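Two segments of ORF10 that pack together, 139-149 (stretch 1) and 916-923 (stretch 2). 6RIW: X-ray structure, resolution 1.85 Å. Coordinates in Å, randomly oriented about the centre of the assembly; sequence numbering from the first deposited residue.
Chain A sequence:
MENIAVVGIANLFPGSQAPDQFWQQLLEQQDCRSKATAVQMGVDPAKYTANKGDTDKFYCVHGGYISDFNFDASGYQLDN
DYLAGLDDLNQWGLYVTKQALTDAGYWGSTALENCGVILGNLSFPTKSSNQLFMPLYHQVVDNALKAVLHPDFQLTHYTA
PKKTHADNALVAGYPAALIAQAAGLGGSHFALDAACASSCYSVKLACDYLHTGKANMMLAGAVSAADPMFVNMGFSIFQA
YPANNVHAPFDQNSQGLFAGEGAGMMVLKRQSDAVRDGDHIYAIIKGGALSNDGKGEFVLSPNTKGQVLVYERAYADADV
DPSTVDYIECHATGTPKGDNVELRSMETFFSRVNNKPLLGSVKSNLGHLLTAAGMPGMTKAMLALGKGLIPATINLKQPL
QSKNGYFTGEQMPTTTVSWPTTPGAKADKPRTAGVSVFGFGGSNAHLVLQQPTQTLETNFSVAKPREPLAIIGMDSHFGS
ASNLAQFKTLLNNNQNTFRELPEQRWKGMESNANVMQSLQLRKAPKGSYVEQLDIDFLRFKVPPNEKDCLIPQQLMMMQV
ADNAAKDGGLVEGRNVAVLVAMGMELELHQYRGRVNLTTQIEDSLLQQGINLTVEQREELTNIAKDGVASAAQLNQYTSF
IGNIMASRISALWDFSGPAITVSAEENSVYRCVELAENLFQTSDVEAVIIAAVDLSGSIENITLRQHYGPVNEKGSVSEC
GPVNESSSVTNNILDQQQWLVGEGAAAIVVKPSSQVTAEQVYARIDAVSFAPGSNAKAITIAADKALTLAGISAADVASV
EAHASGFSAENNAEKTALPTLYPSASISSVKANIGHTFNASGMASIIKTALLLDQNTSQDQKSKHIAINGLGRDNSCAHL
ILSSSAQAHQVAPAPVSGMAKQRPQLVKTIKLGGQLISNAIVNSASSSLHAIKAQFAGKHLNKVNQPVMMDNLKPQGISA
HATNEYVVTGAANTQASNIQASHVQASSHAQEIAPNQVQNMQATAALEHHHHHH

Stretch 1 (139-149) QVVDNALKAVL
Stretch 2 (916-923) LISNAIVN

Both segments are helical: residues 139-148 belong to a helix that begins earlier in the chain, and 917-922 form a short helix with Leu-916 (phi/psi -70/119) at its N-cap position. Helical phi/psi lie near -63/-43, drifting to -85/-45 at Val-148 and -87/-52 at Ile-921; Asn-923, at -104/22, leaves the helix. The N-to-C directions differ by 30° (signed crossing angle -30°), so the helices run roughly parallel, with axes approaching to 8.9 Å. Register is set by Ala-144 and Ser-918, whose CA atoms lie 5.4 Å apart, a spacing compatible with the small side chains there.

Apolar packing dominates, and no direct hydrogen bond crosses the 391 Å² interface. Ile-921 (chi1 m, chi2 t) points toward stretch 1 as a knob among Val-141, Ala-144, Leu-145 and Val-148. Ile-921 CG2 lies 3.7 Å from Ala-144 CB and 4.0 Å from Leu-145 CD2, while Ile-921 CD1 is 4.2 Å from Val-141 CG2. Leu-145 is m,t; Val-140, Val-141 and Val-148 are all t. One turn earlier, Ile-917 (m,t) places CG2 3.9 Å from Val-140 CG1 and 4.1 Å from Val-141 CG2. Towards the C-terminal end, Val-922 (m) sets CG1 3.9 Å from Ala-144 CB and 4.1 Å from Ala-147 CB, and Val-148 CG2 approaches Val-922 CA to 3.6 Å.

The polar link is indirect: a water donates to Val-140 O at 2.8 Å and makes a weak hydrogen bond with Ser-918 OG (chi1 t) at 3.2 Å.

Within stretch 1, the CA-to-CB bond of Asp-142 points away from stretch 2, and its side chain comes no closer than 8.8 Å to that stretch; Lys-146 NZ forms a salt bridge to Asp-142 OD1 at 2.8 Å. Asn-143 ND2 donates to Gln-139 OE1 at 3.0 Å and, weakly, to Asp-142 OD1 at 2.8 Å.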

ATOM      1  N   GLN A 139     -16.411  19.854  10.648  1.00 12.71           N
ATOM      2  CA  GLN A 139     -17.347  20.942  10.386  1.00 13.12           C
ATOM      3  C   GLN A 139     -18.780  20.456  10.534  1.00 14.25           C
ATOM      4  O   GLN A 139     -19.636  21.167  11.079  1.00 14.14           O
ATOM      5  CB  GLN A 139     -17.136  21.534   8.983  1.00 15.03           C
ATOM      6  CG  GLN A 139     -18.065  22.758   8.692  1.00 15.59           C
ATOM      7  CD  GLN A 139     -17.672  23.998   9.496  1.00 19.23           C
ATOM      8  OE1 GLN A 139     -18.527  24.797   9.916  1.00 24.87           O
ATOM      9  NE2 GLN A 139     -16.378  24.157   9.723  1.00 20.09           N
ATOM     10  N   VAL A 140     -19.068  19.251  10.029  1.00 13.84           N
ATOM     11  CA  VAL A 140     -20.426  18.732  10.135  1.00 14.12           C
ATOM     12  C   VAL A 140     -20.775  18.466  11.597  1.00 13.70           C
ATOM     13  O   VAL A 140     -21.865  18.826  12.049  1.00 13.90           O
ATOM     14  CB  VAL A 140     -20.605  17.472   9.266  1.00 14.88           C
ATOM     15  CG1 VAL A 140     -22.037  16.927   9.405  1.00 16.14           C
ATOM     16  CG2 VAL A 140     -20.306  17.788   7.806  1.00 15.22           C
ATOM     17  N   VAL A 141     -19.849  17.876  12.364  1.00 12.40           N
ATOM     18  CA  VAL A 141     -20.087  17.680  13.801  1.00 13.34           C
ATOM     19  C   VAL A 141     -20.312  19.018  14.487  1.00 14.89           C
ATOM     20  O   VAL A 141     -21.257  19.181  15.269  1.00 14.71           O
ATOM     21  CB  VAL A 141     -18.925  16.917  14.462  1.00 13.92           C
ATOM     22  CG1 VAL A 141     -19.081  16.925  16.022  1.00 12.90           C
ATOM     23  CG2 VAL A 141     -18.842  15.472  13.969  1.00 15.65           C
ATOM     24  N   ASP A 142     -19.448  20.000  14.201  1.00 14.65           N
ATOM     25  CA  ASP A 142     -19.607  21.334  14.780  1.00 15.25           C
ATOM     26  C   ASP A 142     -20.999  21.894  14.528  1.00 16.96           C
ATOM     27  O   ASP A 142     -21.667  22.383  15.454  1.00 15.92           O
ATOM     28  CB  ASP A 142     -18.558  22.290  14.205  1.00 16.37           C
ATOM     29  CG  ASP A 142     -18.806  23.747  14.605  1.00 21.95           C
ATOM     30  OD1 ASP A 142     -19.644  24.423  13.958  1.00 25.05           O
ATOM     31  OD2 ASP A 142     -18.149  24.223  15.566  1.00 22.41           O
ATOM     32  N   ASN A 143     -21.447  21.870  13.267  1.00 14.58           N
ATOM     33  CA  ASN A 143     -22.723  22.493  12.944  1.00 15.41           C
ATOM     34  C   ASN A 143     -23.893  21.741  13.566  1.00 16.78           C
ATOM     35  O   ASN A 143     -24.888  22.368  13.952  1.00 16.98           O
ATOM     36  CB  ASN A 143     -22.912  22.584  11.440  1.00 17.10           C
ATOM     37  CG  ASN A 143     -21.872  23.453  10.757  1.00 20.36           C
ATOM     38  OD1 ASN A 143     -21.860  23.549   9.530  1.00 20.75           O
ATOM     39  ND2 ASN A 143     -20.978  24.071  11.541  1.00 18.31           N
ATOM     40  N   ALA A 144     -23.806  20.411  13.654  1.00 15.59           N
ATOM     41  CA  ALA A 144     -24.856  19.650  14.328  1.00 16.23           C
ATOM     42  C   ALA A 144     -24.947  20.027  15.803  1.00 20.20           C
ATOM     43  O   ALA A 144     -26.048  20.174  16.350  1.00 16.42           O
ATOM     44  CB  ALA A 144     -24.598  18.148  14.191  1.00 16.69           C
ATOM     45  N   LEU A 145     -23.797  20.163  16.471  1.00 16.05           N
ATOM     46  CA  LEU A 145     -23.802  20.536  17.885  1.00 16.40           C
ATOM     47  C   LEU A 145     -24.284  21.967  18.110  1.00 17.78           C
ATOM     48  O   LEU A 145     -24.903  22.246  19.147  1.00 20.23           O
ATOM     49  CB  LEU A 145     -22.403  20.323  18.484  1.00 17.70           C
ATOM     50  CG  LEU A 145     -22.033  18.840  18.672  1.00 17.06           C
ATOM     51  CD1 LEU A 145     -20.582  18.617  19.112  1.00 20.62           C
ATOM     52  CD2 LEU A 145     -22.992  18.119  19.609  1.00 20.64           C
ATOM     53  N   LYS A 146     -24.012  22.889  17.178  1.00 16.04           N
ATOM     54  CA  LYS A 146     -24.654  24.203  17.239  1.00 17.17           C
ATOM     55  C   LYS A 146     -26.175  24.070  17.240  1.00 21.27           C
ATOM     56  O   LYS A 146     -26.872  24.748  18.013  1.00 19.32           O
ATOM     57  CB  LYS A 146     -24.220  25.074  16.057  1.00 17.58           C
ATOM     58  CG  LYS A 146     -22.784  25.598  16.097  1.00 18.76           C
ATOM     59  CD  LYS A 146     -22.566  26.494  14.887  1.00 17.64           C
ATOM     60  CE  LYS A 146     -21.432  27.499  15.107  1.00 24.01           C
ATOM     61  NZ  LYS A 146     -20.093  26.823  15.254  1.00 16.52           N
ATOM     62  N   ALA A 147     -26.712  23.198  16.376  1.00 20.46           N
ATOM     63  CA  ALA A 147     -28.163  23.036  16.295  1.00 22.15           C
ATOM     64  C   ALA A 147     -28.732  22.411  17.560  1.00 23.93           C
ATOM     65  O   ALA A 147     -29.870  22.713  17.942  1.00 26.51           O
ATOM     66  CB  ALA A 147     -28.535  22.189  15.071  1.00 20.76           C
ATOM     67  N   VAL A 148     -27.965  21.557  18.228  1.00 21.55           N
ATOM     68  CA  VAL A 148     -28.457  20.853  19.407  1.00 22.70           C
ATOM     69  C   VAL A 148     -28.290  21.692  20.672  1.00 28.63           C
ATOM     70  O   VAL A 148     -29.212  21.791  21.491  1.00 26.81           O
ATOM     71  CB  VAL A 148     -27.747  19.490  19.538  1.00 25.39           C
ATOM     72  CG1 VAL A 148     -28.049  18.854  20.867  1.00 27.17           C
ATOM     73  CG2 VAL A 148     -28.187  18.557  18.408  1.00 24.95           C
ATOM     74  N   LEU A 149     -27.123  22.314  20.845  1.00 22.79           N
ATOM     75  CA  LEU A 149     -26.697  22.870  22.129  1.00 24.18           C
ATOM     76  C   LEU A 149     -26.838  24.382  22.218  1.00 24.74           C
ATOM     77  O   LEU A 149     -27.379  24.899  23.202  1.00 24.98           O
ATOM     78  CB  LEU A 149     -25.238  22.489  22.407  1.00 24.07           C
ATOM     79  CG  LEU A 149     -24.933  20.988  22.455  1.00 24.50           C
ATOM     80  CD1 LEU A 149     -23.421  20.744  22.543  1.00 22.24           C
ATOM     81  CD2 LEU A 149     -25.656  20.348  23.625  1.00 22.85           C
ATOM     82  N   LEU A 916     -25.826   8.951   8.368  1.00 16.79           N
ATOM     83  CA  LEU A 916     -25.774  10.393   8.149  1.00 15.53           C
ATOM     84  C   LEU A 916     -25.283  11.079   9.426  1.00 19.20           C
ATOM     85  O   LEU A 916     -25.924  10.959  10.474  1.00 18.11           O
ATOM     86  CB  LEU A 916     -27.148  10.912   7.744  1.00 18.88           C
ATOM     87  CG  LEU A 916     -27.744  10.081   6.601  1.00 23.17           C
ATOM     88  CD1 LEU A 916     -29.268  10.209   6.536  1.00 23.70           C
ATOM     89  CD2 LEU A 916     -27.111  10.509   5.302  1.00 20.97           C
ATOM     90  N   ILE A 917     -24.144  11.787   9.341  1.00 16.24           N
ATOM     91  CA  ILE A 917     -23.515  12.347  10.540  1.00 15.87           C
ATOM     92  C   ILE A 917     -24.449  13.333  11.246  1.00 16.46           C
ATOM     93  O   ILE A 917     -24.657  13.252  12.465  1.00 17.25           O
ATOM     94  CB  ILE A 917     -22.174  13.021  10.191  1.00 16.80           C
ATOM     95  CG1 ILE A 917     -21.187  12.030   9.550  1.00 15.72           C
ATOM     96  CG2 ILE A 917     -21.549  13.640  11.458  1.00 17.44           C
ATOM     97  CD1 ILE A 917     -19.973  12.737   8.922  1.00 15.53           C
ATOM     98  N   SER A 918     -24.976  14.317  10.512  1.00 14.89           N
ATOM     99  CA  SER A 918     -25.746  15.364  11.167  1.00 16.33           C
ATOM    100  C   SER A 918     -27.019  14.796  11.786  1.00 21.09           C
ATOM    101  O   SER A 918     -27.334  15.074  12.950  1.00 16.82           O
ATOM    102  CB  SER A 918     -26.071  16.478  10.182  1.00 20.28           C
ATOM    103  OG  SER A 918     -26.802  17.507  10.831  1.00 26.70           O
ATOM    104  N   ASN A 919     -27.746  13.966  11.028  1.00 16.04           N
ATOM    105  CA  ASN A 919     -28.984  13.391  11.546  1.00 18.46           C
ATOM    106  C   ASN A 919     -28.739  12.588  12.815  1.00 19.03           C
ATOM    107  O   ASN A 919     -29.564  12.608  13.739  1.00 21.40           O
ATOM    108  CB  ASN A 919     -29.635  12.489  10.489  1.00 21.13           C
ATOM    109  CG  ASN A 919     -30.308  13.269   9.388  1.00 27.19           C
ATOM    110  OD1 ASN A 919     -30.385  14.506   9.428  1.00 33.78           O
ATOM    111  ND2 ASN A 919     -30.812  12.550   8.389  1.00 27.47           N
ATOM    112  N   ALA A 920     -27.642  11.816  12.849  1.00 18.18           N
ATOM    113  CA  ALA A 920     -27.341  10.986  14.005  1.00 16.23           C
ATOM    114  C   ALA A 920     -27.126  11.823  15.258  1.00 20.02           C
ATOM    115  O   ALA A 920     -27.410  11.363  16.363  1.00 19.77           O
ATOM    116  CB  ALA A 920     -26.109  10.121  13.745  1.00 19.74           C
ATOM    117  N   ILE A 921     -26.621  13.036  15.110  1.00 15.97           N
ATOM    118  CA  ILE A 921     -26.423  13.919  16.254  1.00 16.19           C
ATOM    119  C   ILE A 921     -27.684  14.731  16.555  1.00 19.38           C
ATOM    120  O   ILE A 921     -28.187  14.705  17.684  1.00 21.59           O
ATOM    121  CB  ILE A 921     -25.191  14.819  15.982  1.00 17.92           C
ATOM    122  CG1 ILE A 921     -23.937  13.946  15.870  1.00 21.03           C
ATOM    123  CG2 ILE A 921     -25.030  15.885  17.060  1.00 17.76           C
ATOM    124  CD1 ILE A 921     -22.728  14.652  15.222  1.00 18.75           C
ATOM    125  N   VAL A 922     -28.242  15.420  15.547  1.00 19.91           N
ATOM    126  CA  VAL A 922     -29.351  16.343  15.793  1.00 19.62           C
ATOM    127  C   VAL A 922     -30.611  15.597  16.216  1.00 23.85           C
ATOM    128  O   VAL A 922     -31.430  16.140  16.963  1.00 23.45           O
ATOM    129  CB  VAL A 922     -29.651  17.250  14.576  1.00 20.93           C
ATOM    130  CG1 VAL A 922     -28.454  18.136  14.212  1.00 19.62           C
ATOM    131  CG2 VAL A 922     -30.126  16.442  13.402  1.00 27.61           C
ATOM    132  N   ASN A 923     -30.804  14.357  15.769  1.00 20.96           N
ATOM    133  CA  ASN A 923     -31.992  13.609  16.160  1.00 26.03           C
ATOM    134  C   ASN A 923     -31.688  12.564  17.213  1.00 25.71           C
ATOM    135  O   ASN A 923     -32.454  11.610  17.364  1.00 28.81           O
ATOM    136  CB  ASN A 923     -32.646  12.943  14.948  1.00 25.46           C
ATOM    137  CG  ASN A 923     -33.107  13.946  13.907  1.00 26.85           C
ATOM    138  OD1 ASN A 923     -33.486  15.076  14.232  1.00 32.55           O
ATOM    139  ND2 ASN A 923     -33.064  13.542  12.647  1.00 32.20           N
TER
HETATM  140  O   HOH W   1     -24.242  19.482  10.640  1.00 19.05           O